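Local coordinates for protein enolase (alpha proteobacterium BAL199, PDB 3UGV) that probably catalyses a magnesium-dependent reaction that begins by removing a proton beside a substrate carboxylate, as other enolase superfamily members do, at residues 159-164 and 192-197; 247-252 and 342-347; 294-299 and 321-326. All blocks are in the same frame, centred on the assembly; numbering follows the deposited sequence.

Contact 1: residues 159-164 and 192-197; sequences KAYNSN and GLKLRM
In the wall of the C-terminal barrel characteristic of the enolase superfamily, Asn162 and Leu193 form a single parallel beta bridge, with strand 159-162 running at 37° to strand 192-196. The bridge illustrates how two backbone bonds can join neighbouring strands: Asn162 N donates to Gly192 O at 3.0 Å, and Lys194 N donates to Asn162 O, also at 3.0 Å. Beside them, the phenol of Tyr161 and the chain of Lys194 meet at a slant, with Lys194 CB and Lys194 CE each 3.8 Å from Tyr161 CE1. A bend in the lysine at chi3 (-78°) brings NZ to the phenol oxygen, so that Lys194 NZ donates to Tyr161 OH at 3.1 Å. The same nitrogen forms salt bridges with Glu251 and Glu347. A phenylalanine in place of Tyr161 would keep the ring but would probably cost Lys194 NZ its hydroxyl acceptor, making its position less closely defined. After Asn162 the chain makes an Asx turn, Asn164 N donating to Asn162 OD1. Within it Arg196 NH1 reaches Ser163 O at 2.9 Å; this oxygen lies in the guanidinium plane at its edge, and NH2 adds a second, weak bond to it. Lys194 CD lies above one guanidinium face, toward its rim, and NH1 also bonds to Gly165 O. The chemistry implies that a phenol and two carboxylates hold Lys194 NZ close to the magnesium ion, while Arg196 binds the turn.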
ATOM      1  N   LYS F 159      -4.229  10.289  37.299  1.00 24.91           N
ATOM      2  CA  LYS F 159      -3.972  11.666  36.890  1.00 27.35           C
ATOM      3  C   LYS F 159      -5.148  12.149  36.063  1.00 28.24           C
ATOM      4  O   LYS F 159      -5.618  11.437  35.182  1.00 24.94           O
ATOM      5  CB  LYS F 159      -2.673  11.758  36.074  1.00 22.22           C
ATOM      6  CG  LYS F 159      -2.104  13.176  35.937  1.00 26.08           C
ATOM      7  CD  LYS F 159      -0.820  13.187  35.119  1.00 25.18           C
ATOM      8  CE  LYS F 159      -1.065  12.531  33.767  1.00 38.96           C
ATOM      9  NZ  LYS F 159       0.164  12.406  32.929  1.00 47.47           N
ATOM     10  N   ALA F 160      -5.650  13.342  36.357  1.00 24.37           N
ATOM     11  CA  ALA F 160      -6.797  13.849  35.612  1.00 18.31           C
ATOM     12  C   ALA F 160      -6.550  15.260  35.126  1.00 20.79           C
ATOM     13  O   ALA F 160      -5.598  15.916  35.534  1.00 31.65           O
ATOM     14  CB  ALA F 160      -8.062  13.790  36.460  1.00 18.58           C
ATOM     15  N   TYR F 161      -7.408  15.720  34.230  1.00 21.84           N
ATOM     16  CA  TYR F 161      -7.384  17.104  33.795  1.00 18.02           C
ATOM     17  C   TYR F 161      -8.795  17.629  33.918  1.00 21.50           C
ATOM     18  O   TYR F 161      -9.765  16.864  33.860  1.00 15.00           O
ATOM     19  CB  TYR F 161      -6.866  17.228  32.353  1.00 11.30           C
ATOM     20  CG  TYR F 161      -7.774  16.631  31.272  1.00 19.66           C
ATOM     21  CD1 TYR F 161      -8.695  17.419  30.608  1.00 24.98           C
ATOM     22  CD2 TYR F 161      -7.679  15.291  30.904  1.00 19.27           C
ATOM     23  CE1 TYR F 161      -9.506  16.889  29.621  1.00 33.29           C
ATOM     24  CE2 TYR F 161      -8.474  14.759  29.919  1.00 15.19           C
ATOM     25  CZ  TYR F 161      -9.387  15.568  29.282  1.00 22.70           C
ATOM     26  OH  TYR F 161     -10.192  15.065  28.312  1.00 25.80           O
ATOM     27  N   ASN F 162      -8.913  18.935  34.085  1.00 20.98           N
ATOM     28  CA  ASN F 162     -10.191  19.530  34.428  1.00 21.70           C
ATOM     29  C   ASN F 162     -10.944  20.015  33.186  1.00 26.60           C
ATOM     30  O   ASN F 162     -10.550  21.004  32.559  1.00 30.66           O
ATOM     31  CB  ASN F 162      -9.953  20.688  35.420  1.00 16.63           C
ATOM     32  CG  ASN F 162     -11.239  21.206  36.049  1.00 25.20           C
ATOM     33  OD1 ASN F 162     -12.338  21.047  35.503  1.00 23.18           O
ATOM     34  ND2 ASN F 162     -11.104  21.844  37.204  1.00 23.04           N
ATOM     35  N   SER F 163     -12.035  19.339  32.829  1.00 23.25           N
ATOM     36  CA  SER F 163     -12.846  19.825  31.718  1.00 28.97           C
ATOM     37  C   SER F 163     -14.124  20.566  32.117  1.00 29.99           C
ATOM     38  O   SER F 163     -15.036  20.708  31.303  1.00 26.82           O
ATOM     39  CB  SER F 163     -13.133  18.721  30.679  1.00 28.03           C
ATOM     40  OG  SER F 163     -13.956  17.703  31.194  1.00 37.88           O
ATOM     41  N   ASN F 164     -14.181  21.068  33.349  1.00 27.50           N
ATOM     42  CA  ASN F 164     -15.386  21.767  33.806  1.00 26.32           C
ATOM     43  C   ASN F 164     -15.812  22.975  32.963  1.00 37.61           C
ATOM     44  O   ASN F 164     -16.998  23.300  32.914  1.00 48.74           O
ATOM     45  CB  ASN F 164     -15.242  22.220  35.250  1.00 27.14           C
ATOM     46  CG  ASN F 164     -15.833  21.237  36.241  1.00 31.42           C
ATOM     47  OD1 ASN F 164     -16.612  20.344  35.885  1.00 31.79           O
ATOM     48  ND2 ASN F 164     -15.475  21.413  37.508  1.00 26.70           N
ATOM     49  N   GLY F 192      -3.519  19.641  34.093  1.00 17.64           N
ATOM     50  CA  GLY F 192      -4.015  19.886  32.752  1.00 15.40           C
ATOM     51  C   GLY F 192      -5.434  20.421  32.789  1.00 21.12           C
ATOM     52  O   GLY F 192      -6.192  20.130  33.705  1.00 21.56           O
ATOM     53  N   LEU F 193      -5.781  21.217  31.788  1.00 22.14           N
ATOM     54  CA  LEU F 193      -7.094  21.849  31.692  1.00 23.45           C
ATOM     55  C   LEU F 193      -7.569  21.599  30.270  1.00 24.22           C
ATOM     56  O   LEU F 193      -6.764  21.655  29.349  1.00 17.36           O
ATOM     57  CB  LEU F 193      -6.960  23.366  31.905  1.00 15.98           C
ATOM     58  CG  LEU F 193      -6.427  23.838  33.258  1.00 21.98           C
ATOM     59  CD1 LEU F 193      -6.231  25.335  33.256  1.00 21.89           C
ATOM     60  CD2 LEU F 193      -7.394  23.444  34.364  1.00 23.93           C
ATOM     61  N   LYS F 194      -8.852  21.324  30.071  1.00 26.90           N
ATOM     62  CA  LYS F 194      -9.384  21.343  28.712  1.00 17.51           C
ATOM     63  C   LYS F 194      -9.797  22.752  28.307  1.00 26.23           C
ATOM     64  O   LYS F 194     -10.585  23.402  28.987  1.00 27.92           O
ATOM     65  CB  LYS F 194     -10.567  20.392  28.532  1.00 24.23           C
ATOM     66  CG  LYS F 194     -11.157  20.483  27.116  1.00 21.68           C
ATOM     67  CD  LYS F 194     -11.911  19.244  26.747  1.00 29.49           C
ATOM     68  CE  LYS F 194     -10.962  18.135  26.370  1.00 29.22           C
ATOM     69  NZ  LYS F 194     -11.702  16.852  26.302  1.00 27.90           N
ATOM     70  N   LEU F 195      -9.278  23.204  27.173  1.00 27.64           N
ATOM     71  CA  LEU F 195      -9.581  24.526  26.658  1.00 27.64           C
ATOM     72  C   LEU F 195     -10.393  24.395  25.357  1.00 30.14           C
ATOM     73  O   LEU F 195      -9.954  23.748  24.407  1.00 24.54           O
ATOM     74  CB  LEU F 195      -8.270  25.286  26.413  1.00 22.16           C
ATOM     75  CG  LEU F 195      -8.368  26.667  25.787  1.00 25.03           C
ATOM     76  CD1 LEU F 195      -9.086  27.580  26.746  1.00 29.98           C
ATOM     77  CD2 LEU F 195      -6.999  27.209  25.440  1.00 29.12           C
ATOM     78  N   ARG F 196     -11.583  24.992  25.311  1.00 21.16           N
ATOM     79  CA  ARG F 196     -12.384  24.909  24.093  1.00 16.79           C
ATOM     80  C   ARG F 196     -12.001  26.007  23.104  1.00 22.81           C
ATOM     81  O   ARG F 196     -11.733  27.149  23.487  1.00 24.70           O
ATOM     82  CB  ARG F 196     -13.882  24.957  24.394  1.00 16.87           C
ATOM     83  CG  ARG F 196     -14.488  23.621  24.820  1.00 23.87           C
ATOM     84  CD  ARG F 196     -14.263  23.277  26.298  1.00 20.90           C
ATOM     85  NE  ARG F 196     -14.771  21.938  26.615  1.00 27.75           N
ATOM     86  CZ  ARG F 196     -14.982  21.477  27.848  1.00 31.78           C
ATOM     87  NH1 ARG F 196     -14.730  22.254  28.893  1.00 26.35           N
ATOM     88  NH2 ARG F 196     -15.450  20.239  28.041  1.00 21.11           N
ATOM     89  N   MET F 197     -11.959  25.645  21.829  1.00 16.93           N
ATOM     90  CA  MET F 197     -11.653  26.597  20.766  1.00 20.70           C
ATOM     91  C   MET F 197     -12.717  26.540  19.668  1.00 25.65           C
ATOM     92  O   MET F 197     -13.539  25.617  19.615  1.00 28.47           O
ATOM     93  CB  MET F 197     -10.272  26.322  20.167  1.00 21.08           C
ATOM     94  CG  MET F 197      -9.090  26.688  21.095  1.00 28.29           C
ATOM     95  SD  MET F 197      -7.544  26.898  20.157  1.00 29.55           S
ATOM     96  CE  MET F 197      -6.400  27.394  21.439  1.00 29.42           C
TER
HETATM   97  O   HOH W   1     -12.040  22.932  31.448  1.00 21.70           O

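Contact 2: residues 247-252 and 342-347; sequences LEWIEE and TAHWLE. With MG (magnesium ion), chain B.
Trp249 presents the edge of its six-membered ring to the face of the Trp345 indole, an offset edge-to-face pair with planes 78° apart. The closest approach is 3.6 Å, from Trp249 CZ3 to Trp345 CD1, and it lies in the dense, buried half of the contact. The two indoles do not stack flat, and the pair exemplifies how one aromatic corner can close the distance between backbones that stay far apart, the nearest CA atoms (Glu248 and Trp345) being 10.8 Å from each other. Trp249 gets there with its CG set between the backbone N and the carbonyl carbon (chi1 71°), and at its other end Trp249 NE1 donates to Glu251 OE1 at 3.1 Å, using the anti lone pair of that carboxylate. Tyr161 adds a further edge-to-face contact to Trp249, and Lys159 a cation-pi contact to Trp345.

The other half is looser and more polar. Trp345 NE1 donates to Glu248 OE2 at 2.9 Å with a bent N-H...O angle of 148°, meeting the oxygen from above the carboxylate plane. Glu248 and His344 are partly exposed and do not bond directly; a water lies between them, 2.7 Å from Glu248 OE2 and 3.0 Å from His344 NE2. Ala233 of the second subunit packs against His344 on this side.

Past the tryptophans, the two oxygens of Glu251 divide the work: OE1 accepts the indole N-H and a salt bridge from Lys194, while OE2 binds the magnesium ion at 1.9 Å. Asp225 and Glu277 complete the protein ligands of the metal, three acidic residues supplied by successive barrel strands or the loops just after them, the metal site typical of the enolase superfamily.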
ATOM      1  N   LEU F 247       0.558  22.806  22.674  1.00 20.00           N
ATOM      2  CA  LEU F 247      -0.625  22.170  23.272  1.00 20.50           C
ATOM      3  C   LEU F 247      -0.372  20.698  23.572  1.00 22.98           C
ATOM      4  O   LEU F 247       0.456  20.058  22.914  1.00 24.00           O
ATOM      5  CB  LEU F 247      -1.822  22.273  22.326  1.00 16.14           C
ATOM      6  CG  LEU F 247      -2.182  23.688  21.892  1.00 21.53           C
ATOM      7  CD1 LEU F 247      -3.203  23.639  20.779  1.00 18.97           C
ATOM      8  CD2 LEU F 247      -2.685  24.494  23.104  1.00 16.63           C
ATOM      9  N   GLU F 248      -1.081  20.166  24.564  1.00 19.00           N
ATOM     10  CA  GLU F 248      -0.966  18.755  24.919  1.00 17.04           C
ATOM     11  C   GLU F 248      -1.600  17.898  23.814  1.00 20.29           C
ATOM     12  O   GLU F 248      -1.050  16.885  23.404  1.00 18.89           O
ATOM     13  CB  GLU F 248      -1.659  18.478  26.244  1.00 17.67           C
ATOM     14  CG  GLU F 248      -1.759  16.991  26.604  1.00 18.74           C
ATOM     15  CD  GLU F 248      -0.497  16.431  27.241  1.00 32.91           C
ATOM     16  OE1 GLU F 248       0.446  17.216  27.508  1.00 35.53           O
ATOM     17  OE2 GLU F 248      -0.457  15.203  27.495  1.00 38.20           O
ATOM     18  N   TRP F 249      -2.755  18.323  23.320  1.00 18.35           N
ATOM     19  CA  TRP F 249      -3.319  17.717  22.122  1.00 14.33           C
ATOM     20  C   TRP F 249      -4.387  18.591  21.515  1.00 21.16           C
ATOM     21  O   TRP F 249      -4.860  19.527  22.157  1.00 14.46           O
ATOM     22  CB  TRP F 249      -3.892  16.328  22.410  1.00 14.70           C
ATOM     23  CG  TRP F 249      -5.171  16.275  23.228  1.00 14.66           C
ATOM     24  CD1 TRP F 249      -6.385  16.843  22.922  1.00 23.95           C
ATOM     25  CD2 TRP F 249      -5.376  15.539  24.443  1.00 19.15           C
ATOM     26  NE1 TRP F 249      -7.314  16.535  23.894  1.00 15.24           N
ATOM     27  CE2 TRP F 249      -6.722  15.723  24.827  1.00 17.35           C
ATOM     28  CE3 TRP F 249      -4.550  14.744  25.244  1.00 16.76           C
ATOM     29  CZ2 TRP F 249      -7.249  15.151  25.981  1.00 23.66           C
ATOM     30  CZ3 TRP F 249      -5.079  14.181  26.389  1.00 20.18           C
ATOM     31  CH2 TRP F 249      -6.411  14.390  26.748  1.00 19.84           C
ATOM     32  N   ILE F 250      -4.756  18.271  20.277  1.00 19.60           N
ATOM     33  CA  ILE F 250      -5.870  18.909  19.584  1.00 17.99           C
ATOM     34  C   ILE F 250      -6.974  17.872  19.327  1.00 26.53           C
ATOM     35  O   ILE F 250      -6.727  16.801  18.746  1.00 21.94           O
ATOM     36  CB  ILE F 250      -5.407  19.503  18.252  1.00 18.71           C
ATOM     37  CG1 ILE F 250      -4.355  20.587  18.496  1.00 23.10           C
ATOM     38  CG2 ILE F 250      -6.579  20.058  17.456  1.00  9.30           C
ATOM     39  CD1 ILE F 250      -3.593  20.939  17.236  1.00 17.51           C
ATOM     40  N   GLU F 251      -8.193  18.199  19.743  1.00 12.50           N
ATOM     41  CA  GLU F 251      -9.266  17.212  19.782  1.00 11.45           C
ATOM     42  C   GLU F 251     -10.369  17.520  18.782  1.00 21.02           C
ATOM     43  O   GLU F 251     -10.837  18.657  18.714  1.00 26.85           O
ATOM     44  CB  GLU F 251      -9.839  17.153  21.199  1.00 12.68           C
ATOM     45  CG  GLU F 251     -10.781  16.014  21.481  1.00 24.88           C
ATOM     46  CD  GLU F 251     -11.244  16.015  22.936  1.00 34.86           C
ATOM     47  OE1 GLU F 251     -10.403  16.245  23.848  1.00 27.29           O
ATOM     48  OE2 GLU F 251     -12.451  15.801  23.165  1.00 32.57           O
ATOM     49  N   GLU F 252     -10.741  16.494  18.008  1.00 23.55           N
ATOM     50  CA  GLU F 252     -11.882  16.496  17.063  1.00 24.75           C
ATOM     51  C   GLU F 252     -12.134  17.799  16.315  1.00 25.70           C
ATOM     52  O   GLU F 252     -13.157  18.468  16.532  1.00 22.75           O
ATOM     53  CB  GLU F 252     -13.173  16.049  17.763  1.00 20.88           C
ATOM     54  CG  GLU F 252     -13.207  14.568  18.105  1.00 35.11           C
ATOM     55  CD  GLU F 252     -14.567  14.093  18.602  1.00 42.04           C
ATOM     56  OE1 GLU F 252     -15.248  14.856  19.333  1.00 46.83           O
ATOM     57  OE2 GLU F 252     -14.950  12.943  18.265  1.00 33.41           O
ATOM     58  N   THR F 342      -2.489   1.260  28.481  1.00 23.60           N
ATOM     59  CA  THR F 342      -1.932   2.499  27.961  1.00 23.28           C
ATOM     60  C   THR F 342      -2.636   3.731  28.540  1.00 25.09           C
ATOM     61  O   THR F 342      -2.705   4.766  27.903  1.00 22.14           O
ATOM     62  CB  THR F 342      -1.947   2.558  26.418  1.00 21.70           C
ATOM     63  OG1 THR F 342      -3.295   2.479  25.956  1.00 20.97           O
ATOM     64  CG2 THR F 342      -1.126   1.417  25.807  1.00 21.88           C
ATOM     65  N   ALA F 343      -3.147   3.611  29.759  1.00 23.81           N
ATOM     66  CA  ALA F 343      -3.822   4.725  30.420  1.00 17.00           C
ATOM     67  C   ALA F 343      -3.033   6.008  30.271  1.00 19.47           C
ATOM     68  O   ALA F 343      -1.817   6.028  30.425  1.00 25.20           O
ATOM     69  CB  ALA F 343      -4.049   4.414  31.890  1.00 20.95           C
ATOM     70  N   HIS F 344      -3.729   7.089  29.964  1.00 24.57           N
ATOM     71  CA  HIS F 344      -3.055   8.345  29.697  1.00 24.91           C
ATOM     72  C   HIS F 344      -3.616   9.429  30.625  1.00 26.81           C
ATOM     73  O   HIS F 344      -3.044   9.697  31.684  1.00 28.50           O
ATOM     74  CB  HIS F 344      -3.173   8.697  28.202  1.00 14.88           C
ATOM     75  CG  HIS F 344      -2.306   9.839  27.776  1.00 24.54           C
ATOM     76  ND1 HIS F 344      -2.555  10.573  26.633  1.00 17.08           N
ATOM     77  CD2 HIS F 344      -1.200  10.387  28.345  1.00 14.27           C
ATOM     78  CE1 HIS F 344      -1.638  11.518  26.514  1.00 19.71           C
ATOM     79  NE2 HIS F 344      -0.813  11.436  27.547  1.00 18.36           N
ATOM     80  N   TRP F 345      -4.737  10.036  30.248  1.00 27.07           N
ATOM     81  CA  TRP F 345      -5.380  11.043  31.100  1.00 23.86           C
ATOM     82  C   TRP F 345      -6.823  10.670  31.393  1.00 27.17           C
ATOM     83  O   TRP F 345      -7.516  10.076  30.552  1.00 23.75           O
ATOM     84  CB  TRP F 345      -5.410  12.419  30.428  1.00 14.91           C
ATOM     85  CG  TRP F 345      -4.102  13.147  30.282  1.00 25.09           C
ATOM     86  CD1 TRP F 345      -3.231  13.060  29.235  1.00 21.27           C
ATOM     87  CD2 TRP F 345      -3.558  14.133  31.175  1.00 25.21           C
ATOM     88  NE1 TRP F 345      -2.177  13.916  29.424  1.00 25.41           N
ATOM     89  CE2 TRP F 345      -2.348  14.585  30.609  1.00 27.28           C
ATOM     90  CE3 TRP F 345      -3.965  14.662  32.407  1.00 18.22           C
ATOM     91  CZ2 TRP F 345      -1.538  15.550  31.232  1.00 17.20           C
ATOM     92  CZ3 TRP F 345      -3.161  15.626  33.022  1.00 18.41           C
ATOM     93  CH2 TRP F 345      -1.969  16.061  32.430  1.00 19.42           C
ATOM     94  N   LEU F 346      -7.286  11.059  32.576  1.00 27.98           N
ATOM     95  CA  LEU F 346      -8.692  10.935  32.938  1.00 18.09           C
ATOM     96  C   LEU F 346      -9.386  12.287  32.792  1.00 27.53           C
ATOM     97  O   LEU F 346      -8.947  13.277  33.371  1.00 28.99           O
ATOM     98  CB  LEU F 346      -8.823  10.455  34.380  1.00 22.75           C
ATOM     99  CG  LEU F 346     -10.284  10.271  34.793  1.00 30.44           C
ATOM    100  CD1 LEU F 346     -10.531   8.887  35.340  1.00 26.66           C
ATOM    101  CD2 LEU F 346     -10.714  11.334  35.775  1.00 28.15           C
ATOM    102  N   GLU F 347     -10.462  12.346  32.017  1.00 23.89           N
ATOM    103  CA  GLU F 347     -11.189  13.601  31.909  1.00 26.82           C
ATOM    104  C   GLU F 347     -12.058  13.785  33.139  1.00 30.80           C
ATOM    105  O   GLU F 347     -12.883  12.927  33.441  1.00 24.45           O
ATOM    106  CB  GLU F 347     -12.071  13.635  30.664  1.00 19.98           C
ATOM    107  CG  GLU F 347     -12.776  14.972  30.482  1.00 28.98           C
ATOM    108  CD  GLU F 347     -13.725  14.980  29.298  1.00 43.51           C
ATOM    109  OE1 GLU F 347     -13.548  15.819  28.379  1.00 40.11           O
ATOM    110  OE2 GLU F 347     -14.649  14.142  29.288  1.00 46.36           O
TER
HETATM  111 MG    MG B 500     -14.277  16.367  23.411  1.00 28.29          MG
HETATM  112  O   HOH W   2       1.465  13.401  27.802  1.00 36.81           O
HETATM  113  O   HOH W   3     -14.705  16.253  25.465  1.00 29.46           O
HETATM  114  O   HOH W   4     -16.237  17.078  23.362  1.00 25.66           O
HETATM  115  O   HOH W   5     -14.363  16.548  21.305  1.00 32.08           O

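Contact 3: residues 294-299 and 321-326; sequences CDLVMP and GIPMST
Val297 O is held by two donors of the 321-326 segment: the backbone N-H of Ser325, with Ser325 N 3.0 Å from Val297 O, and more weakly the alpha hydrogen of Met324. The Ser325 bond is nearly straight (170°) and lies in the carbonyl plane, while Met324 CA stands 3.5 Å from Val297 O. A second, weak backbone bond runs from Val297 N to Pro323 O, so Val297 and Met324 form one parallel bridge. The CA-H...O theme recurs a step on, where Met298 CA comes to 3.2 Å from Ser325 O. Together they give a worked case of a strand edge continued by a segment that has no regular strand of its own, the two running about 35° apart.

Apolar side chains fill in around this seam. Ile322 CG2, placed anti to the backbone N (chi1 -53° for its CG1 branch), turns its methyl toward segment 294-299, 3.3 Å from Asp295 O, with Leu296 CA close by. The side chains of Leu296 and Pro323 cross at a slant, with Leu296 CD2 3.8 Å from Pro323 CG. At the other end, the extended chain of Met324 crosses Pro299 at about a right angle, Met324 CE lying 3.9 Å from Pro299 CG.

Gly321 closes helix 306-320 in a Schellman motif, so the chain leaves that helix directly into this seam. Trp310 of the same helix packs on Pro299, Met324 and Thr326, and Leu289 and Met285 of helix 282-290 cover Ile322 and Val297. Strand 296-297 borders strand 273-275 through Leu296 and Met298, whereas backbone bonds from Met324 and Thr326 continue to Thr342 and Trp345, placing 321-326 between the parallel sheet and the segment that leads into strand 346-348.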
ATOM      1  N   CYS F 294      -5.639   9.005  14.033  1.00 20.30           N
ATOM      2  CA  CYS F 294      -5.349   9.738  15.255  1.00 25.78           C
ATOM      3  C   CYS F 294      -4.057   9.270  15.904  1.00 25.41           C
ATOM      4  O   CYS F 294      -3.600   8.158  15.641  1.00 19.21           O
ATOM      5  CB  CYS F 294      -6.487   9.529  16.242  1.00 23.12           C
ATOM      6  SG  CYS F 294      -6.829   7.780  16.515  1.00 31.49           S
ATOM      7  N   ASP F 295      -3.502  10.114  16.773  1.00 17.64           N
ATOM      8  CA  ASP F 295      -2.368   9.747  17.616  1.00 16.77           C
ATOM      9  C   ASP F 295      -2.822   9.259  19.002  1.00 19.31           C
ATOM     10  O   ASP F 295      -2.128   8.490  19.668  1.00 24.39           O
ATOM     11  CB  ASP F 295      -1.449  10.958  17.793  1.00 18.60           C
ATOM     12  CG  ASP F 295      -1.080  11.605  16.479  1.00 24.60           C
ATOM     13  OD1 ASP F 295      -1.610  12.700  16.192  1.00 22.71           O
ATOM     14  OD2 ASP F 295      -0.268  11.015  15.726  1.00 27.36           O
ATOM     15  N   LEU F 296      -3.977   9.735  19.449  1.00 19.06           N
ATOM     16  CA  LEU F 296      -4.471   9.403  20.787  1.00 14.52           C
ATOM     17  C   LEU F 296      -5.967   9.084  20.685  1.00 15.67           C
ATOM     18  O   LEU F 296      -6.640   9.583  19.788  1.00 20.50           O
ATOM     19  CB  LEU F 296      -4.251  10.582  21.746  1.00 19.12           C
ATOM     20  CG  LEU F 296      -2.906  11.321  21.825  1.00 21.58           C
ATOM     21  CD1 LEU F 296      -3.058  12.575  22.675  1.00 18.34           C
ATOM     22  CD2 LEU F 296      -1.786  10.456  22.384  1.00 22.26           C
ATOM     23  N   VAL F 297      -6.497   8.255  21.577  1.00 13.91           N
ATOM     24  CA  VAL F 297      -7.944   7.989  21.587  1.00 11.05           C
ATOM     25  C   VAL F 297      -8.562   8.254  22.972  1.00 16.98           C
ATOM     26  O   VAL F 297      -7.890   8.124  23.984  1.00 23.67           O
ATOM     27  CB  VAL F 297      -8.244   6.522  21.154  1.00 21.11           C
ATOM     28  CG1 VAL F 297      -7.661   6.244  19.778  1.00 16.47           C
ATOM     29  CG2 VAL F 297      -7.654   5.538  22.150  1.00 16.98           C
ATOM     30  N   MET F 298      -9.840   8.606  23.023  1.00 23.72           N
ATOM     31  CA  MET F 298     -10.533   8.735  24.309  1.00 21.58           C
ATOM     32  C   MET F 298     -11.991   8.289  24.215  1.00 14.69           C
ATOM     33  O   MET F 298     -12.879   9.109  23.991  1.00 18.71           O
ATOM     34  CB  MET F 298     -10.459  10.180  24.854  1.00 14.28           C
ATOM     35  CG  MET F 298     -10.838  11.243  23.817  1.00 26.82           C
ATOM     36  SD  MET F 298     -10.774  12.949  24.452  1.00 26.97           S
ATOM     37  CE  MET F 298     -12.342  13.047  25.296  1.00 40.30           C
ATOM     38  N   PRO F 299     -12.248   6.984  24.402  1.00 22.99           N
ATOM     39  CA  PRO F 299     -13.626   6.484  24.289  1.00 23.34           C
ATOM     40  C   PRO F 299     -14.552   7.008  25.389  1.00 21.50           C
ATOM     41  O   PRO F 299     -14.133   7.246  26.523  1.00 26.03           O
ATOM     42  CB  PRO F 299     -13.461   4.967  24.416  1.00 21.55           C
ATOM     43  CG  PRO F 299     -12.051   4.719  24.048  1.00 20.61           C
ATOM     44  CD  PRO F 299     -11.288   5.890  24.581  1.00 13.67           C
ATOM     45  N   GLY F 321      -0.307   0.309  20.941  1.00 22.43           N
ATOM     46  CA  GLY F 321       0.523   1.210  21.715  1.00 19.46           C
ATOM     47  C   GLY F 321      -0.003   2.637  21.796  1.00 23.36           C
ATOM     48  O   GLY F 321       0.742   3.551  22.117  1.00 23.66           O
ATOM     49  N   ILE F 322      -1.291   2.829  21.523  1.00 19.91           N
ATOM     50  CA  ILE F 322      -1.887   4.164  21.495  1.00 21.57           C
ATOM     51  C   ILE F 322      -2.300   4.578  22.897  1.00 21.21           C
ATOM     52  O   ILE F 322      -3.014   3.840  23.562  1.00 16.46           O
ATOM     53  CB  ILE F 322      -3.161   4.204  20.614  1.00 25.45           C
ATOM     54  CG1 ILE F 322      -2.879   3.653  19.222  1.00 34.39           C
ATOM     55  CG2 ILE F 322      -3.654   5.623  20.472  1.00 23.97           C
ATOM     56  CD1 ILE F 322      -2.056   4.582  18.356  1.00 33.11           C
ATOM     57  N   PRO F 323      -1.860   5.760  23.360  1.00 22.93           N
ATOM     58  CA  PRO F 323      -2.284   6.148  24.714  1.00 22.60           C
ATOM     59  C   PRO F 323      -3.784   6.419  24.760  1.00 26.82           C
ATOM     60  O   PRO F 323      -4.343   7.039  23.863  1.00 25.94           O
ATOM     61  CB  PRO F 323      -1.482   7.416  24.990  1.00 18.62           C
ATOM     62  CG  PRO F 323      -0.319   7.342  24.041  1.00 16.85           C
ATOM     63  CD  PRO F 323      -0.837   6.664  22.817  1.00 16.74           C
ATOM     64  N   MET F 324      -4.429   5.938  25.812  1.00 27.44           N
ATOM     65  CA  MET F 324      -5.878   5.923  25.883  1.00 22.63           C
ATOM     66  C   MET F 324      -6.322   6.742  27.087  1.00 23.79           C
ATOM     67  O   MET F 324      -5.822   6.543  28.195  1.00 29.01           O
ATOM     68  CB  MET F 324      -6.338   4.468  25.995  1.00 20.49           C
ATOM     69  CG  MET F 324      -7.823   4.234  26.056  1.00 21.21           C
ATOM     70  SD  MET F 324      -8.111   2.483  25.732  1.00 31.45           S
ATOM     71  CE  MET F 324      -9.835   2.295  26.155  1.00 20.97           C
ATOM     72  N   SER F 325      -7.239   7.679  26.856  1.00 22.31           N
ATOM     73  CA  SER F 325      -7.780   8.536  27.914  1.00 23.43           C
ATOM     74  C   SER F 325      -9.276   8.296  27.996  1.00 26.83           C
ATOM     75  O   SER F 325      -9.821   7.541  27.196  1.00 27.58           O
ATOM     76  CB  SER F 325      -7.493  10.017  27.622  1.00 28.41           C
ATOM     77  OG  SER F 325      -6.103  10.318  27.716  1.00 18.34           O
ATOM     78  N   THR F 326      -9.948   8.928  28.950  1.00 22.42           N
ATOM     79  CA  THR F 326     -11.385   8.726  29.103  1.00 20.72           C
ATOM     80  C   THR F 326     -12.197   9.912  28.622  1.00 26.94           C
ATOM     81  O   THR F 326     -11.671  10.985  28.369  1.00 28.88           O
ATOM     82  CB  THR F 326     -11.795   8.467  30.569  1.00 20.34           C
ATOM     83  OG1 THR F 326     -11.439   9.602  31.375  1.00 26.40           O
ATOM     84  CG2 THR F 326     -11.121   7.215  31.108  1.00 20.52           C
TER

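Overall arrangement
The three contacts sit round one barrel, near its metal site to differing degrees. Contacts 1 and 2 have centres about 9 Å apart and meet at a lysine: Lys194 NZ forms a salt bridge to Glu251 OE1 at 2.8 Å and another to Glu347 OE1 at 3.0 Å. Contact 3 lies about 7 Å, centre to centre, from contact 2 and is nested in the loop that contact 2 closes; Trp345 N probably donates to Ser325 OG at 2.9 Å. Between contacts 1 and 3 the centres are about 16 Å apart, yet Met298 CE packs 4.0 Å from Lys194 NZ. Glu251, a metal ligand, is also packed by Met298 SD, 3.4 Å from Glu251 OE1.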